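Side-chain contacts in 70 kDa protein (Xanthomonas sp., PDB 4B2N), which cleaves rubber oxidatively as a processive latex oxygenase, a cytochrome carrying two covalently bound haems c: residues H118-Q123 / F226-I231; C586-N589 / D594-Y597. One frame throughout, in Å; residues are numbered along the deposited sequence.

How the contacts relate
Two small contacts, both away from the haems, illustrate how place in the fold sets chemistry. Contact 1 joins the loops that follow helices 114-118 and 218-226, far apart in sequence; it is partly buried and mixes one charged hydrogen bond with aliphatic and methyl packing. Contact 2 is local, a surface meeting of a 3-10 turn with helix 593-596 only a few residues later, and it consists of van der Waals touches between a histidine ring and two aliphatic branches. The two share no helix or strand. The centres of contact 1 and contact 2 lie about 26 Å apart, and the two do not touch; along the chain contact 1 closes before contact 2 opens.

Contact 1: H118-Q123 / F226-I231; sequences HFIFLQ and FRTTPI
Gln123 and Arg227 run past each other in opposite directions, and the bond between them uses a backbone atom of the first: Arg227 NH2 donates to Gln123 O at 3.1 Å, with an N-H...O angle of 146°. The oxygen meets the edge of the guanidinium almost exactly in its plane, whereas the donor is tilted from the carbonyl plane. The arginine is extended at chi2 but bends at chi3 (-65°), which turns its guanidinium toward the carbonyl of Gln123.

The glutamine folds differently. Its first torsion, with CG opposite the carbonyl carbon, puts CG beside Arg227 CB at 3.9 Å, and a bend at chi2 (65°) then brings the amide round beside Thr228, where OE1 comes 3.7 Å from Thr228 CG2. Both are packing contacts, the glutamine and threonine side chains crossing at about a right angle. Thr228 offers its methyl here while OG1 bonds to Met225 O at the end of the preceding helix. Ile120 adds a looser touch, CG1 lying 4.4 Å from Thr228 CG2.

Arg227 NH2 also forms a salt bridge with Asp224, which probably steadies the guanidinium. The turn 120-123 thus leans on the loop leaving helix 218-226; Asp224 and Met225 of that helix also touch Ile120, helix 133-141 packs on that isoleucine through Phe133 and Tyr141, and Ser116 of helix 114-118 meets Thr228.

Contact 2: C586-N589 / D594-Y597; sequences CTHN and DILY
His588 reaches across to Leu596 and Ile595 with the far end of its imidazole, the part that carries CE1 and NE2. The closest approach is His588 NE2 to Leu596 CD2 at 3.5 Å, and His588 CE1 lies 4.0 Å from that same methyl. CE1 is equally near a second branch, Ile595 CG2, again at 4.0 Å. The far end of the ring therefore meets two methyl groups from consecutive residues of the helix, each approaching it obliquely. The histidine and isoleucine side chains run past each other in opposite directions.

Torsions explain how a ring can span backbones whose nearest CA atoms, those of His588 and Ile595, are 9.1 Å apart. In His588, CG stands opposite the backbone N (chi1 -171°), which extends the imidazole towards the helix. The isoleucine has CG2 in the corresponding place, opposite its own N, and it is this branch that meets the ring. Leu596 instead carries CG opposite its carbonyl carbon, and sends CD2 to the imidazole.

Around this first shell, each side has its own anchor. The loop before His588 is tied by the disulfide between Cys586 and Cys574, and His588 itself begins a short 3-10 segment. On the helical side, Asp594 forms a salt bridge through OD2 with Arg626, and its OD1 is hydrogen-bonded to Thr592 OG1, while its backbone O receives Trp242 NE1. Tyr597, just past the helix, meets Trp242 edge-to-face and bonds through OH to Gln613 O.

Across the contact itself the methyls touch the imidazole through van der Waals contact alone, with no polar bond between the segments. This probably gives a modest, weakly directional attraction, while directional bonds lie in the surrounding shell.

Contact 1: H118-Q123 / F226-I231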
loop_
_atom_site.group_PDB
_atom_site.type_symbol
_atom_site.label_atom_id
_atom_site.label_comp_id
_atom_site.label_asym_id
_atom_site.label_seq_id
_atom_site.Cartn_x
_atom_site.Cartn_y
_atom_site.Cartn_z
ATOM N N HIS A 118 19.664 -18.160 5.907
ATOM C CA HIS A 118 20.463 -19.032 5.089
ATOM C C HIS A 118 19.989 -20.468 5.173
ATOM O O HIS A 118 20.133 -21.224 4.182
ATOM C CB HIS A 118 21.920 -18.951 5.535
ATOM C CG HIS A 118 22.894 -19.495 4.533
ATOM N ND1 HIS A 118 22.967 -19.031 3.239
ATOM C CD2 HIS A 118 23.824 -20.521 4.649
ATOM C CE1 HIS A 118 23.939 -19.704 2.584
ATOM N NE2 HIS A 118 24.477 -20.608 3.453
ATOM N N PHE A 119 19.466 -20.848 6.339
ATOM C CA PHE A 119 19.012 -22.254 6.592
ATOM C C PHE A 119 17.499 -22.385 6.597
ATOM O O PHE A 119 16.966 -23.380 7.049
ATOM C CB PHE A 119 19.678 -22.863 7.873
ATOM C CG PHE A 119 21.138 -23.200 7.655
ATOM C CD1 PHE A 119 21.518 -24.411 7.059
ATOM C CD2 PHE A 119 22.146 -22.305 7.963
ATOM C CE1 PHE A 119 22.874 -24.727 6.820
ATOM C CE2 PHE A 119 23.508 -22.610 7.736
ATOM C CZ PHE A 119 23.886 -23.823 7.159
ATOM N N ILE A 120 16.768 -21.340 6.178
ATOM C CA ILE A 120 15.311 -21.384 6.341
ATOM C C ILE A 120 14.661 -22.518 5.537
ATOM O O ILE A 120 13.528 -22.800 5.765
ATOM C CB ILE A 120 14.636 -20.030 5.881
ATOM C CG1 ILE A 120 13.254 -19.829 6.544
ATOM C CG2 ILE A 120 14.669 -19.884 4.357
ATOM C CD1 ILE A 120 12.972 -18.348 6.639
ATOM N N PHE A 121 15.310 -23.116 4.556
ATOM C CA PHE A 121 14.740 -24.350 3.929
ATOM C C PHE A 121 14.427 -25.388 5.039
ATOM O O PHE A 121 13.576 -26.246 4.838
ATOM C CB PHE A 121 15.697 -24.985 2.880
ATOM C CG PHE A 121 17.060 -25.287 3.399
ATOM C CD1 PHE A 121 17.330 -26.532 3.995
ATOM C CD2 PHE A 121 18.096 -24.321 3.290
ATOM C CE1 PHE A 121 18.596 -26.789 4.464
ATOM C CE2 PHE A 121 19.359 -24.571 3.787
ATOM C CZ PHE A 121 19.612 -25.788 4.400
ATOM N N LEU A 122 15.169 -25.371 6.172
ATOM C CA LEU A 122 14.845 -26.319 7.273
ATOM C C LEU A 122 13.411 -26.144 7.680
ATOM O O LEU A 122 12.703 -27.139 7.874
ATOM C CB LEU A 122 15.742 -26.173 8.507
ATOM C CG LEU A 122 17.187 -26.556 8.240
ATOM C CD1 LEU A 122 18.041 -26.171 9.451
ATOM C CD2 LEU A 122 17.298 -28.060 7.873
ATOM N N GLN A 123 12.956 -24.881 7.794
ATOM C CA GLN A 123 11.590 -24.575 8.178
ATOM C C GLN A 123 10.582 -24.931 7.102
ATOM O O GLN A 123 9.373 -25.023 7.347
ATOM C CB GLN A 123 11.440 -23.055 8.547
ATOM C CG GLN A 123 11.944 -22.785 9.991
ATOM C CD GLN A 123 13.428 -23.029 10.150
ATOM O OE1 GLN A 123 14.276 -22.612 9.301
ATOM N NE2 GLN A 123 13.775 -23.760 11.222
ATOM N N PHE A 226 9.378 -17.065 12.333
ATOM C CA PHE A 226 9.045 -17.187 13.751
ATOM C C PHE A 226 9.703 -18.457 14.296
ATOM O O PHE A 226 10.065 -18.483 15.471
ATOM C CB PHE A 226 7.511 -17.182 14.045
ATOM C CG PHE A 226 7.201 -17.528 15.509
ATOM C CD1 PHE A 226 7.522 -16.625 16.510
ATOM C CD2 PHE A 226 6.664 -18.767 15.878
ATOM C CE1 PHE A 226 7.293 -16.940 17.853
ATOM C CE2 PHE A 226 6.464 -19.091 17.220
ATOM C CZ PHE A 226 6.765 -18.180 18.196
ATOM N N ARG A 227 9.874 -19.483 13.444
ATOM C CA ARG A 227 10.417 -20.775 13.902
ATOM C C ARG A 227 11.926 -20.829 13.805
ATOM O O ARG A 227 12.516 -21.854 14.057
ATOM C CB ARG A 227 9.825 -21.950 13.116
ATOM C CG ARG A 227 8.299 -22.048 13.249
ATOM C CD ARG A 227 7.771 -23.402 12.772
ATOM N NE ARG A 227 7.963 -23.635 11.354
ATOM C CZ ARG A 227 7.266 -23.029 10.376
ATOM N NH1 ARG A 227 6.314 -22.108 10.618
ATOM N NH2 ARG A 227 7.529 -23.342 9.126
ATOM N N THR A 228 12.569 -19.736 13.382
ATOM C CA THR A 228 14.001 -19.675 13.430
ATOM C C THR A 228 14.550 -19.191 14.792
ATOM O O THR A 228 13.781 -18.709 15.636
ATOM C CB THR A 228 14.554 -18.765 12.285
ATOM O OG1 THR A 228 14.271 -17.383 12.576
ATOM C CG2 THR A 228 14.037 -19.234 10.883
ATOM N N THR A 229 15.872 -19.275 14.994
ATOM C CA THR A 229 16.482 -18.794 16.262
ATOM C C THR A 229 16.111 -17.354 16.602
ATOM O O THR A 229 16.345 -16.441 15.791
ATOM C CB THR A 229 18.011 -18.976 16.266
ATOM O OG1 THR A 229 18.238 -20.359 16.105
ATOM C CG2 THR A 229 18.670 -18.532 17.593
ATOM N N PRO A 230 15.525 -17.133 17.796
ATOM C CA PRO A 230 15.074 -15.741 18.056
ATOM C C PRO A 230 16.271 -14.753 17.937
ATOM O O PRO A 230 17.400 -15.086 18.322
ATOM C CB PRO A 230 14.516 -15.805 19.477
ATOM C CG PRO A 230 14.114 -17.272 19.644
ATOM C CD PRO A 230 15.085 -18.089 18.830
ATOM N N ILE A 231 16.031 -13.557 17.394
ATOM C CA ILE A 231 17.075 -12.557 17.307
ATOM C C ILE A 231 17.341 -12.168 18.772
ATOM O O ILE A 231 18.504 -12.001 19.194
ATOM C CB ILE A 231 16.625 -11.317 16.513
ATOM C CG1 ILE A 231 16.485 -11.663 15.058
ATOM C CG2 ILE A 231 17.629 -10.174 16.633
ATOM C CD1 ILE A 231 15.774 -10.539 14.354
#

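Contact 2: C586-N589 / D594-Y597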
loop_
_atom_site.group_PDB
_atom_site.type_symbol
_atom_site.label_atom_id
_atom_site.label_comp_id
_atom_site.label_asym_id
_atom_site.label_seq_id
_atom_site.Cartn_x
_atom_site.Cartn_y
_atom_site.Cartn_z
ATOM N N CYS A 586 -16.797 -21.757 1.810
ATOM C CA CYS A 586 -17.797 -20.827 1.295
ATOM C C CYS A 586 -18.058 -19.698 2.283
ATOM O O CYS A 586 -18.719 -18.724 1.955
ATOM C CB CYS A 586 -19.103 -21.576 0.966
ATOM S SG CYS A 586 -18.936 -22.736 -0.423
ATOM N N THR A 587 -17.555 -19.858 3.493
ATOM C CA THR A 587 -17.785 -18.932 4.588
ATOM C C THR A 587 -16.528 -18.661 5.305
ATOM O O THR A 587 -15.750 -19.614 5.567
ATOM C CB THR A 587 -18.474 -19.561 5.819
ATOM O OG1 THR A 587 -18.769 -20.952 5.612
ATOM C CG2 THR A 587 -19.639 -18.731 6.229
ATOM N N HIS A 588 -16.395 -17.413 5.756
ATOM C CA HIS A 588 -15.306 -17.087 6.665
ATOM C C HIS A 588 -15.380 -17.931 7.906
ATOM O O HIS A 588 -14.400 -18.087 8.602
ATOM C CB HIS A 588 -15.250 -15.594 7.025
ATOM C CG HIS A 588 -13.989 -15.218 7.795
ATOM N ND1 HIS A 588 -12.735 -15.219 7.208
ATOM C CD2 HIS A 588 -13.798 -14.891 9.163
ATOM C CE1 HIS A 588 -11.806 -14.882 8.142
ATOM N NE2 HIS A 588 -12.453 -14.689 9.344
ATOM N N ASN A 589 -16.542 -18.498 8.189
ATOM C CA ASN A 589 -16.711 -19.337 9.373
ATOM C C ASN A 589 -15.893 -20.643 9.417
ATOM O O ASN A 589 -15.584 -21.146 10.487
ATOM C CB ASN A 589 -18.206 -19.644 9.569
ATOM C CG ASN A 589 -19.023 -18.400 9.917
ATOM O OD1 ASN A 589 -18.612 -17.559 10.739
ATOM N ND2 ASN A 589 -20.201 -18.283 9.302
ATOM N N ASP A 594 -4.332 -20.397 10.180
ATOM C CA ASP A 594 -3.456 -19.484 9.472
ATOM C C ASP A 594 -4.276 -18.296 8.875
ATOM O O ASP A 594 -3.737 -17.247 8.611
ATOM C CB ASP A 594 -2.742 -20.211 8.336
ATOM C CG ASP A 594 -3.690 -20.707 7.291
ATOM O OD1 ASP A 594 -4.592 -21.515 7.646
ATOM O OD2 ASP A 594 -3.588 -20.291 6.113
ATOM N N ILE A 595 -5.574 -18.480 8.657
ATOM C CA ILE A 595 -6.360 -17.388 8.108
ATOM C C ILE A 595 -6.842 -16.461 9.244
ATOM O O ILE A 595 -6.968 -15.241 9.066
ATOM C CB ILE A 595 -7.559 -17.915 7.289
ATOM C CG1 ILE A 595 -7.079 -18.608 6.030
ATOM C CG2 ILE A 595 -8.534 -16.796 6.961
ATOM C CD1 ILE A 595 -8.214 -19.296 5.240
ATOM N N LEU A 596 -7.129 -17.048 10.395
ATOM C CA LEU A 596 -7.622 -16.304 11.535
ATOM C C LEU A 596 -6.526 -15.578 12.296
ATOM O O LEU A 596 -6.821 -14.688 13.018
ATOM C CB LEU A 596 -8.376 -17.216 12.489
ATOM C CG LEU A 596 -9.611 -17.883 11.882
ATOM C CD1 LEU A 596 -10.157 -18.865 12.907
ATOM C CD2 LEU A 596 -10.691 -16.871 11.478
ATOM N N TYR A 597 -5.263 -15.956 12.138
ATOM C CA TYR A 597 -4.252 -15.349 12.997
ATOM C C TYR A 597 -3.986 -13.859 12.742
ATOM O O TYR A 597 -3.877 -13.428 11.596
ATOM C CB TYR A 597 -2.949 -16.101 12.901
ATOM C CG TYR A 597 -1.938 -15.706 13.953
ATOM C CD1 TYR A 597 -2.108 -16.100 15.305
ATOM C CD2 TYR A 597 -0.805 -14.932 13.610
ATOM C CE1 TYR A 597 -1.219 -15.753 16.271
ATOM C CE2 TYR A 597 0.094 -14.566 14.586
ATOM C CZ TYR A 597 -0.109 -14.979 15.923
ATOM O OH TYR A 597 0.822 -14.648 16.850
#